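Local coordinates for aminopeptidase YwaD (Bacillus subtilis, PDB 6HC6), which hydrolyses peptides from the amino end, releasing residues such as leucine, arginine and lysine, with two zinc ions per subunit, at residues 75-78 against 79-83. Numbering follows the deposited sequence.
Sequences LIAS and SMRKL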
loop_
_atom_site.group_PDB
_atom_site.type_symbol
_atom_site.label_atom_id
_atom_site.label_comp_id
_atom_site.label_asym_id
_atom_site.label_seq_id
_atom_site.Cartn_x
_atom_site.Cartn_y
_atom_site.Cartn_z
ATOM N N LEU A 75 10.422 7.703 -13.673
ATOM C CA LEU A 75 9.879 6.955 -14.800
ATOM C C LEU A 75 8.415 7.298 -15.033
ATOM O O LEU A 75 7.985 7.480 -16.181
ATOM C CB LEU A 75 10.049 5.460 -14.554
ATOM C CG LEU A 75 9.211 4.525 -15.421
ATOM C CD1 LEU A 75 9.744 4.510 -16.847
ATOM C CD2 LEU A 75 9.246 3.134 -14.818
ATOM N N ILE A 76 7.637 7.400 -13.957
ATOM C CA ILE A 76 6.215 7.686 -14.087
ATOM C C ILE A 76 6.002 9.095 -14.609
ATOM O O ILE A 76 5.160 9.322 -15.487
ATOM C CB ILE A 76 5.504 7.465 -12.741
ATOM C CG1 ILE A 76 5.560 5.995 -12.357
ATOM C CG2 ILE A 76 4.061 7.957 -12.800
ATOM C CD1 ILE A 76 5.403 5.769 -10.862
ATOM N N ALA A 77 6.764 10.064 -14.088
ATOM C CA ALA A 77 6.645 11.436 -14.568
ATOM C C ALA A 77 6.964 11.515 -16.050
ATOM O O ALA A 77 6.256 12.176 -16.820
ATOM C CB ALA A 77 7.576 12.357 -13.776
ATOM N N SER A 78 8.043 10.850 -16.467
ATOM C CA SER A 78 8.403 10.849 -17.880
ATOM C C SER A 78 7.285 10.242 -18.721
ATOM O O SER A 78 6.941 10.772 -19.785
ATOM C CB SER A 78 9.720 10.095 -18.073
ATOM O OG SER A 78 9.911 9.723 -19.425
ATOM N N SER A 79 6.672 9.162 -18.233
ATOM C CA SER A 79 5.605 8.513 -18.986
ATOM C C SER A 79 4.383 9.409 -19.104
ATOM O O SER A 79 3.757 9.475 -20.170
ATOM C CB SER A 79 5.231 7.187 -18.328
ATOM O OG SER A 79 6.282 6.249 -18.463
ATOM N N MET A 80 4.025 10.104 -18.021
ATOM C CA MET A 80 2.880 11.009 -18.071
ATOM C C MET A 80 3.111 12.158 -19.042
ATOM O O MET A 80 2.196 12.564 -19.767
ATOM C CB MET A 80 2.578 11.537 -16.669
ATOM C CG MET A 80 2.034 10.454 -15.722
ATOM S SD MET A 80 1.452 11.295 -14.238
ATOM C CE MET A 80 0.840 9.939 -13.239
ATOM N N ARG A 81 4.322 12.717 -19.061
ATOM C CA ARG A 81 4.584 13.828 -19.965
ATOM C C ARG A 81 4.423 13.420 -21.419
ATOM O O ARG A 81 4.000 14.238 -22.249
ATOM C CB ARG A 81 5.978 14.382 -19.716
ATOM C CG ARG A 81 6.085 15.140 -18.424
ATOM C CD ARG A 81 7.299 16.040 -18.422
ATOM N NE ARG A 81 7.482 16.649 -17.113
ATOM C CZ ARG A 81 8.196 16.117 -16.129
ATOM N NH1 ARG A 81 8.825 14.953 -16.291
ATOM N NH2 ARG A 81 8.284 16.756 -14.976
ATOM N N LYS A 82 4.755 12.169 -21.748
ATOM C CA LYS A 82 4.535 11.678 -23.105
ATOM C C LYS A 82 3.066 11.742 -23.490
ATOM O O LYS A 82 2.741 11.868 -24.677
ATOM C CB LYS A 82 5.031 10.239 -23.236
ATOM C CG LYS A 82 6.512 10.093 -23.467
ATOM C CD LYS A 82 6.780 8.836 -24.276
ATOM C CE LYS A 82 5.861 8.782 -25.496
ATOM N NZ LYS A 82 6.371 7.884 -26.570
ATOM N N LEU A 83 2.171 11.662 -22.503
ATOM C CA LEU A 83 0.733 11.585 -22.713
ATOM C C LEU A 83 0.048 12.947 -22.714
ATOM O O LEU A 83 -1.158 13.018 -22.457
ATOM C CB LEU A 83 0.105 10.693 -21.641
ATOM C CG LEU A 83 0.684 9.292 -21.543
ATOM C CD1 LEU A 83 -0.076 8.458 -20.511
ATOM C CD2 LEU A 83 0.650 8.635 -22.911
#
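Ile-76 and Met-80 meet one turn apart on the last turns of helix 67-82, an amphipathic alpha-helix in this M28-family aminopeptidase. Their side chains lie side by side and point the same way. This is the tight, buried side of the helix. CG2 of Ile-76 touches CE of Met-80 at 3.8 Å. In Met-80, chi1 of -69° sets CG beside the backbone N. The chain then runs out straight (chi2 -170°, chi3 180°), and this carries the terminal methyl back to the earlier turn. Both side chains also pack on Ile-230 of strand 226-234. Met-80 further reaches Val-87 of the outermost strand 86-93, and Met-270 and Leu-271 of helix 260-277. The pair thus packs at this end of the eight-stranded sheet, and Met-80 links it to that helix.

Regular i to i+4 bonds hold the backbone. Met-80 N bonds to Ile-76 O at 2.9 Å, and the bond from Arg-81 N to Ala-77 O is about as straight. The last of them, from Lys-82 N to Ser-78 O, is longer at 3.3 Å. Leu-83 N makes an i to i+3 bond to Met-80 O at 2.9 Å.

The solvent side is looser. Ser-78 and Lys-82 are exposed, and the lysine chain bends at chi3, with its amine turned off from the helix. Arg-81 is exposed too, but its extended chain turns back toward the earlier turn while rising off the helix. Its guanidinium sits obliquely to Ala-77 O, and NH1 of Arg-81 stops 3.8 Å from CB of Ala-77.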